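Local coordinates for protein alginase (Pseudoalteromonas, PDB 4Q8K) that cleaves the polysaccharide alginate as a lyase of family 18, probably by beta-elimination, and carries a bound calcium ion, at residues A[164-167]-A[168-171]; A[198-201]-A[202-205]; A[250-253]-A[254-257]; A[334-337]-A[338-341]. All blocks are in the same frame, centred on the assembly; numbering follows the deposited sequence.

Interaction 1. Residues A[164-167]-A[168-171]; sequences LVDD and STLV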
loop_
_atom_site.group_PDB
_atom_site.type_symbol
_atom_site.label_atom_id
_atom_site.label_comp_id
_atom_site.label_asym_id
_atom_site.label_seq_id
_atom_site.Cartn_x
_atom_site.Cartn_y
_atom_site.Cartn_z
ATOM N N LEU A 164 -15.962 3.541 0.858
ATOM C CA LEU A 164 -17.016 2.753 1.499
ATOM C C LEU A 164 -18.208 2.579 0.563
ATOM O O LEU A 164 -19.067 3.462 0.474
ATOM C CB LEU A 164 -17.464 3.407 2.812
ATOM C CG LEU A 164 -18.221 2.521 3.810
ATOM C CD1 LEU A 164 -17.300 1.442 4.377
ATOM C CD2 LEU A 164 -18.813 3.356 4.943
ATOM N N VAL A 165 -18.263 1.440 -0.126
ATOM C CA VAL A 165 -19.317 1.190 -1.116
ATOM C C VAL A 165 -20.525 0.477 -0.496
ATOM O O VAL A 165 -21.624 0.463 -1.054
ATOM C CB VAL A 165 -18.783 0.412 -2.345
ATOM C CG1 VAL A 165 -17.770 1.255 -3.105
ATOM C CG2 VAL A 165 -18.162 -0.895 -1.914
ATOM N N ASP A 166 -20.304 -0.122 0.664
ATOM C CA ASP A 166 -21.387 -0.565 1.533
ATOM C C ASP A 166 -20.779 -0.695 2.927
ATOM O O ASP A 166 -19.567 -0.540 3.081
ATOM C CB ASP A 166 -22.039 -1.863 1.042
ATOM C CG ASP A 166 -21.077 -3.035 1.004
ATOM O OD1 ASP A 166 -20.259 -3.181 1.936
ATOM O OD2 ASP A 166 -21.155 -3.825 0.039
ATOM N N ASP A 167 -21.579 -0.941 3.947
ATOM C CA ASP A 167 -21.060 -0.852 5.312
ATOM C C ASP A 167 -19.918 -1.804 5.635
ATOM O O ASP A 167 -19.271 -1.651 6.629
ATOM C CB ASP A 167 -22.145 -0.997 6.375
ATOM C CG ASP A 167 -22.897 -2.288 6.285
ATOM O OD1 ASP A 167 -22.380 -3.268 5.775
ATOM O OD2 ASP A 167 -24.044 -2.317 6.729
ATOM N N SER A 168 -19.706 -2.779 4.775
ATOM C CA SER A 168 -18.725 -3.829 5.003
ATOM C C SER A 168 -17.609 -3.933 3.941
ATOM O O SER A 168 -16.831 -4.849 3.968
ATOM C CB SER A 168 -19.437 -5.169 5.142
ATOM O OG SER A 168 -20.443 -5.120 6.104
ATOM N N THR A 169 -17.530 -2.976 3.027
ATOM C CA THR A 169 -16.588 -3.073 1.912
ATOM C C THR A 169 -15.874 -1.758 1.602
ATOM O O THR A 169 -16.502 -0.703 1.531
ATOM C CB THR A 169 -17.299 -3.541 0.631
ATOM O OG1 THR A 169 -18.191 -4.621 0.933
ATOM C CG2 THR A 169 -16.285 -3.993 -0.406
ATOM N N LEU A 170 -14.555 -1.826 1.426
ATOM C CA LEU A 170 -13.785 -0.684 0.951
ATOM C C LEU A 170 -13.250 -0.981 -0.444
ATOM O O LEU A 170 -12.660 -2.038 -0.682
ATOM C CB LEU A 170 -12.617 -0.375 1.890
ATOM C CG LEU A 170 -12.946 0.051 3.324
ATOM C CD1 LEU A 170 -11.672 0.181 4.133
ATOM C CD2 LEU A 170 -13.716 1.366 3.336
ATOM N N VAL A 171 -13.469 -0.054 -1.371
ATOM C CA VAL A 171 -12.960 -0.208 -2.732
ATOM C C VAL A 171 -12.065 0.965 -3.084
ATOM O O VAL A 171 -12.513 2.110 -3.089
ATOM C CB VAL A 171 -14.101 -0.290 -3.761
ATOM C CG1 VAL A 171 -13.549 -0.099 -5.171
ATOM C CG2 VAL A 171 -14.837 -1.615 -3.630
#

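Interaction 2. Residues A[198-201]-A[202-205]; sequences RVAM and TQTY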
loop_
_atom_site.group_PDB
_atom_site.type_symbol
_atom_site.label_atom_id
_atom_site.label_comp_id
_atom_site.label_asym_id
_atom_site.label_seq_id
_atom_site.Cartn_x
_atom_site.Cartn_y
_atom_site.Cartn_z
ATOM N N ARG A 198 0.006 10.822 15.362
ATOM C CA ARG A 198 1.298 10.214 15.020
ATOM C C ARG A 198 2.337 10.282 16.127
ATOM O O ARG A 198 2.547 11.329 16.741
ATOM C CB ARG A 198 1.856 10.832 13.744
ATOM C CG ARG A 198 0.908 10.669 12.592
ATOM C CD ARG A 198 1.427 11.334 11.329
ATOM N NE ARG A 198 0.389 11.354 10.310
ATOM C CZ ARG A 198 0.456 12.082 9.193
ATOM N NH1 ARG A 198 1.519 12.841 8.952
ATOM N NH2 ARG A 198 -0.539 12.059 8.321
ATOM N N VAL A 199 2.979 9.142 16.371
ATOM C CA VAL A 199 4.077 9.050 17.320
ATOM C C VAL A 199 5.153 8.158 16.716
ATOM O O VAL A 199 5.074 7.789 15.543
ATOM C CB VAL A 199 3.610 8.492 18.676
ATOM C CG1 VAL A 199 2.706 9.515 19.387
ATOM C CG2 VAL A 199 2.888 7.159 18.485
ATOM N N ALA A 200 6.165 7.815 17.500
ATOM C CA ALA A 200 7.257 6.993 16.986
ATOM C C ALA A 200 6.783 5.574 16.698
ATOM O O ALA A 200 5.812 5.105 17.288
ATOM C CB ALA A 200 8.424 6.987 17.967
ATOM N N MET A 201 7.454 4.894 15.775
ATOM C CA MET A 201 7.147 3.489 15.522
ATOM C C MET A 201 7.249 2.690 16.819
ATOM O O MET A 201 6.430 1.816 17.087
ATOM C CB MET A 201 8.086 2.892 14.466
ATOM C CG MET A 201 7.801 3.378 13.027
ATOM S SD MET A 201 6.222 2.794 12.391
ATOM C CE MET A 201 6.524 1.058 12.131
ATOM N N THR A 202 8.253 3.018 17.623
ATOM C CA THR A 202 8.513 2.321 18.879
ATOM C C THR A 202 7.540 2.687 20.000
ATOM O O THR A 202 7.668 2.196 21.122
ATOM C CB THR A 202 9.943 2.604 19.379
ATOM O OG1 THR A 202 10.167 4.019 19.410
ATOM C CG2 THR A 202 10.970 1.950 18.463
ATOM N N GLN A 203 6.574 3.548 19.711
ATOM C CA GLN A 203 5.627 3.968 20.732
ATOM C C GLN A 203 4.213 3.484 20.506
ATOM O O GLN A 203 3.299 3.903 21.204
ATOM C CB GLN A 203 5.631 5.489 20.880
ATOM C CG GLN A 203 6.938 6.041 21.391
ATOM C CD GLN A 203 6.894 7.538 21.542
ATOM O OE1 GLN A 203 6.427 8.247 20.647
ATOM N NE2 GLN A 203 7.360 8.034 22.687
ATOM N N THR A 204 3.984 2.622 19.519
ATOM C CA THR A 204 2.675 2.017 19.351
ATOM C C THR A 204 2.665 0.547 19.117
ATOM O O THR A 204 3.564 0.012 18.557
ATOM C CB THR A 204 1.874 2.561 18.140
ATOM O OG1 THR A 204 2.642 2.446 16.953
ATOM C CG2 THR A 204 1.552 3.955 18.321
ATOM N N TYR A 205 1.550 -0.060 19.462
ATOM C CA TYR A 205 1.232 -1.394 19.050
ATOM C C TYR A 205 0.042 -1.287 18.088
ATOM O O TYR A 205 -1.002 -0.887 18.478
ATOM C CB TYR A 205 0.921 -2.299 20.255
ATOM C CG TYR A 205 0.519 -3.679 19.863
ATOM C CD1 TYR A 205 1.453 -4.638 19.568
ATOM C CD2 TYR A 205 -0.790 -4.010 19.750
ATOM C CE1 TYR A 205 1.080 -5.886 19.189
ATOM C CE2 TYR A 205 -1.164 -5.251 19.360
ATOM C CZ TYR A 205 -0.221 -6.177 19.087
ATOM O OH TYR A 205 -0.625 -7.387 18.698
#

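Interaction 3. Residues A[250-253]-A[254-257]; sequences DSVA and NNGI. With CA (calcium ion), chain B.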
loop_
_atom_site.group_PDB
_atom_site.type_symbol
_atom_site.label_atom_id
_atom_site.label_comp_id
_atom_site.label_asym_id
_atom_site.label_seq_id
_atom_site.Cartn_x
_atom_site.Cartn_y
_atom_site.Cartn_z
ATOM N N ASP A 250 7.626 -14.780 -8.831
ATOM C CA ASP A 250 7.402 -14.678 -10.267
ATOM C C ASP A 250 8.484 -13.799 -10.890
ATOM O O ASP A 250 9.347 -14.293 -11.619
ATOM C CB ASP A 250 6.003 -14.122 -10.555
ATOM C CG ASP A 250 5.666 -14.109 -12.035
ATOM O OD1 ASP A 250 5.171 -15.136 -12.550
ATOM O OD2 ASP A 250 5.881 -13.067 -12.678
ATOM N N SER A 251 8.452 -12.507 -10.570
ATOM C CA SER A 251 9.455 -11.552 -11.038
ATOM C C SER A 251 9.499 -11.470 -12.561
ATOM O O SER A 251 10.526 -11.122 -13.138
ATOM C CB SER A 251 10.845 -11.897 -10.485
ATOM O OG SER A 251 10.948 -11.592 -9.100
ATOM N N VAL A 252 8.382 -11.789 -13.206
ATOM C CA VAL A 252 8.296 -11.667 -14.652
ATOM C C VAL A 252 7.375 -10.513 -15.029
ATOM O O VAL A 252 6.194 -10.532 -14.726
ATOM C CB VAL A 252 7.780 -12.966 -15.300
ATOM C CG1 VAL A 252 7.565 -12.759 -16.786
ATOM C CG2 VAL A 252 8.760 -14.117 -15.047
ATOM N N ALA A 253 7.915 -9.513 -15.708
ATOM C CA ALA A 253 7.137 -8.323 -16.041
ATOM C C ALA A 253 5.926 -8.613 -16.914
ATOM O O ALA A 253 6.008 -9.373 -17.880
ATOM C CB ALA A 253 8.027 -7.275 -16.710
ATOM N N ASN A 254 4.797 -8.006 -16.563
ATOM C CA ASN A 254 3.671 -7.891 -17.481
ATOM C C ASN A 254 3.040 -9.221 -17.917
ATOM O O ASN A 254 2.552 -9.327 -19.044
ATOM C CB ASN A 254 4.114 -7.095 -18.722
ATOM C CG ASN A 254 2.950 -6.482 -19.480
ATOM O OD1 ASN A 254 1.945 -6.086 -18.891
ATOM N ND2 ASN A 254 3.084 -6.398 -20.810
ATOM N N ASN A 255 3.034 -10.223 -17.035
ATOM C CA ASN A 255 2.436 -11.516 -17.375
ATOM C C ASN A 255 1.154 -11.837 -16.605
ATOM O O ASN A 255 0.623 -12.942 -16.705
ATOM C CB ASN A 255 3.443 -12.657 -17.225
ATOM C CG ASN A 255 3.695 -13.022 -15.783
ATOM O OD1 ASN A 255 3.399 -12.241 -14.893
ATOM N ND2 ASN A 255 4.236 -14.214 -15.544
ATOM N N GLY A 256 0.655 -10.867 -15.842
ATOM C CA GLY A 256 -0.614 -11.031 -15.158
ATOM C C GLY A 256 -0.480 -11.719 -13.811
ATOM O O GLY A 256 -1.444 -11.812 -13.056
ATOM N N ILE A 257 0.715 -12.219 -13.516
ATOM C CA ILE A 257 0.973 -12.830 -12.218
ATOM C C ILE A 257 1.636 -11.797 -11.322
ATOM O O ILE A 257 2.786 -11.431 -11.528
ATOM C CB ILE A 257 1.873 -14.074 -12.332
ATOM C CG1 ILE A 257 1.208 -15.122 -13.230
ATOM C CG2 ILE A 257 2.164 -14.655 -10.948
ATOM C CD1 ILE A 257 2.043 -16.391 -13.409
HETATM CA CA CA B . 4.529 -11.052 -13.111
HETATM O O HOH W 1 6.102 -9.922 -11.522
#

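Interaction 4. Residues A[334-337]-A[338-341]; sequences CGEA and GNSN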
loop_
_atom_site.group_PDB
_atom_site.type_symbol
_atom_site.label_atom_id
_atom_site.label_comp_id
_atom_site.label_asym_id
_atom_site.label_seq_id
_atom_site.Cartn_x
_atom_site.Cartn_y
_atom_site.Cartn_z
ATOM N N CYS A 334 7.687 6.844 -14.550
ATOM C CA CYS A 334 7.004 7.630 -15.572
ATOM C C CYS A 334 6.279 8.818 -14.945
ATOM O O CYS A 334 5.660 8.685 -13.892
ATOM C CB CYS A 334 5.993 6.769 -16.322
ATOM S SG CYS A 334 5.266 7.630 -17.743
ATOM N N GLY A 335 6.352 9.975 -15.598
ATOM C CA GLY A 335 5.564 11.124 -15.183
ATOM C C GLY A 335 6.361 12.205 -14.480
ATOM O O GLY A 335 7.586 12.134 -14.374
ATOM N N GLU A 336 5.649 13.218 -13.991
ATOM C CA GLU A 336 6.269 14.382 -13.372
ATOM C C GLU A 336 5.561 14.686 -12.054
ATOM O O GLU A 336 4.337 14.830 -12.030
ATOM C CB GLU A 336 6.148 15.587 -14.309
ATOM C CG GLU A 336 6.711 16.891 -13.764
ATOM C CD GLU A 336 6.524 18.051 -14.739
ATOM O OE1 GLU A 336 7.388 18.955 -14.756
ATOM O OE2 GLU A 336 5.519 18.063 -15.483
ATOM N N ALA A 337 6.336 14.764 -10.978
ATOM C CA ALA A 337 5.807 15.001 -9.638
ATOM C C ALA A 337 4.869 16.205 -9.624
ATOM O O ALA A 337 5.190 17.262 -10.172
ATOM C CB ALA A 337 6.943 15.210 -8.655
ATOM N N GLY A 338 3.707 16.033 -9.005
ATOM C CA GLY A 338 2.745 17.115 -8.882
ATOM C C GLY A 338 1.907 17.352 -10.121
ATOM O O GLY A 338 1.020 18.200 -10.120
ATOM N N ASN A 339 2.179 16.595 -11.181
ATOM C CA ASN A 339 1.490 16.786 -12.453
ATOM C C ASN A 339 0.534 15.644 -12.736
ATOM O O ASN A 339 0.933 14.621 -13.293
ATOM C CB ASN A 339 2.525 16.887 -13.580
ATOM C CG ASN A 339 1.908 17.241 -14.922
ATOM O OD1 ASN A 339 2.584 17.811 -15.780
ATOM N ND2 ASN A 339 0.639 16.892 -15.122
ATOM N N SER A 340 -0.727 15.809 -12.358
ATOM C CA SER A 340 -1.700 14.730 -12.460
ATOM C C SER A 340 -1.894 14.251 -13.899
ATOM O O SER A 340 -2.082 13.060 -14.148
ATOM C CB SER A 340 -3.040 15.152 -11.863
ATOM O OG SER A 340 -4.000 14.114 -11.981
ATOM N N ASN A 341 -1.866 15.188 -14.839
ATOM C CA ASN A 341 -2.023 14.839 -16.245
ATOM C C ASN A 341 -0.865 13.941 -16.713
ATOM O O ASN A 341 -1.057 13.043 -17.541
ATOM C CB ASN A 341 -2.141 16.098 -17.125
ATOM C CG ASN A 341 -3.563 16.669 -17.166
ATOM O OD1 ASN A 341 -3.815 17.686 -17.818
ATOM N ND2 ASN A 341 -4.490 16.018 -16.480
#

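Interaction 1. Residues A[164-167]-A[168-171]
D166 and T169 supply the main side-chain bond: T169 OG1 donates to D166 OD1 at 2.7 Å. The same OD1 takes a second hydrogen bond from the backbone N of S168, at 2.9 Å. The hydroxyl comes in on the syn side of the oxygen and the amide on the anti side, both a little out of the carboxylate plane, and two donors on one oxygen fix how the group is turned. With chi1 at 62°, CG of D166 sits between the backbone N and the carbonyl carbon, which folds the carboxylate back over the residues that follow it. One residue on, D167 OD1 accepts from S168 OG at 2.7 Å, here on the anti side and 34° out of the carboxylate plane.

Two backbone bonds shape the bend: T169 N to D166 O closes a type I beta turn, and V165 N to T169 O, at 3.2 Å, ties the strands together. The turn is the tip of a beta hairpin, strands 164-166 and 169-172, at one margin of the seven-stranded sheet in the jelly-roll fold of this lyase. Within it L164 and L170 face each other as an antiparallel non-hydrogen-bonded pair.

The apolar contacts fall on both sides of the hairpin. On one, L164 CD1 rests on L170 CD2 at 3.7 Å, and I144 touches both leucines. On the other, V165 CG2 meets V171 CG2 at 3.8 Å, the two valines crossing at about a right angle, and also lies against T169 CB. T358 of strand 355-368 packs next to T169 and V171 on that face.

Interaction 2. Residues A[198-201]-A[202-205]
Q203 has CG opposite its carbonyl carbon (chi1 -65°) and then runs on extended (chi2 -179°), a path that carries OE1 back to A200 and V199, three and four residues earlier. V199 in turn holds CG2 between its backbone N and carbonyl carbon, which aims that methyl at T204. Both torsions serve a short 3-10 turn at the end of the connection that leaves strand 186-193 in one sheet of the jelly roll and enters strand 204-216 in the other.

The turn is held twice between the same two residues. Q203 N donates to A200 O at 3.0 Å, the routine closing bond, while A200 N donates to Q203 OE1 at 3.2 Å along a nearly straight path (164°), tilted only slightly from the amide carbonyl plane. A buried backbone N-H is thereby satisfied by a side chain that also covers its surroundings: OE1 lies 3.4 Å from V199 CB and 3.6 Å from A200 CB. Shortening Q203 to an alanine would probably leave A200 N without this acceptor and strip the cover from V199 CB and the methyl of A200.

T202 adds a lighter touch, its OG1 standing beside A200 CB while its hydrogen bond goes to D311. CB of M201 points away from 202-205, and the carbonyl O of M201 accepts from N291 ND2, tying the turn to strand 284-292. V199 CG2 meets T204 CG2, and the two methyls are squeezed to 3.5 Å, tighter than ordinary van der Waals contact.

Interaction 3. Residues A[250-253]-A[254-257]
D250 reaches across to I257 and N255 in a calcium-binding loop that leads into strand 257-265. With CG anti to the backbone N (chi1 -175°), the aspartate first lays CB against I257 CG2 at 3.9 Å. CG continues over the same methyl, and at the tip the two oxygens part ways. OD1 lies 3.4 Å from I257 CG2 and accepts from N255 ND2 at 3.3 Å. That bond is almost straight (171°), uses the syn lone pair, and lies in the plane of the asparagine amide. OD2 coordinates the calcium at 2.5 Å and also receives the backbone N of V252 at 2.9 Å from above the carboxylate plane, closing an Asx turn.

N255 closes a type II turn that starts at V252, and its amide has two jobs. While ND2 steadies D250, OD1 binds the calcium at 2.4 Å and accepts from I257 N at 3.0 Å, a second Asx turn. Bound to the metal and to two hydrogen-bond partners, the amide can hardly rotate. The calcium is likely to keep the carboxylate of D250 charged.

I257 contributes its backbone O to the metal, and its side chain flanks the aspartate, crossing it at about a right angle; T278 touches both residues. A glycine in place of I257 would keep that carbonyl, but losing the branched side chain would probably open a gap beside CB, CG and OD1 of D250 and lay that flank of the aspartate bare. D242 and a water also coordinate the ion, and V252 supplies its backbone O at 2.4 Å.

Interaction 4. Residues A[334-337]-A[338-341]
A type II beta turn from E336 to N339 brings the chain into helix 340-349, and N339, which closes the turn, occupies the N-cap position. The closing bond runs from N339 N to E336 O at 2.9 Å, with an angle of 147° at the hydrogen. Between them, G338 takes up a positive phi (80°); a side chain there would run into the carbonyl O of A337, so glycine suits the corner.

Beside the turn, E336 and N339 lay their side chains obliquely across one another. E336 has CG anti to its backbone N (chi1 178°) and stays extended, which sends it along the flank of the asparagine: the two CB atoms are 3.9 Å apart, and OE2 of E336 comes to 3.7 Å from N339 CB.

S340 OG is hydrogen-bonded to W187 NE1, which ties the helix start to strand 186-193. The loop itself is tied to the helix at further points. C334 forms a disulfide with C346, and S342, in the first turn of the helix, joins E336 to the cap: its OG is hydrogen-bonded to both E336 N and N339 O.

In the fold
All four contacts are local, set around the rim of one jelly-roll domain, and none touches another. Interaction 2, partly buried, is the most enclosed and combines methyl packing with a glutamine-to-backbone bond at a turn between the two sheets; interactions 1, 3 and 4 lie at the surface and are more polar. Interactions 1 and 2 reach the same seven-stranded sheet, one at its marginal hairpin and one where strand 204-216 begins. Interaction 3 instead leads into the other sheet, and its metal chemistry has no parallel in the rest. It lies across the chain's centre from interaction 2, nearest atoms about 25 Å apart, whereas interaction 4, a disulfide-tied helix start, is closer to interaction 3, nearest atoms about 14 Å apart.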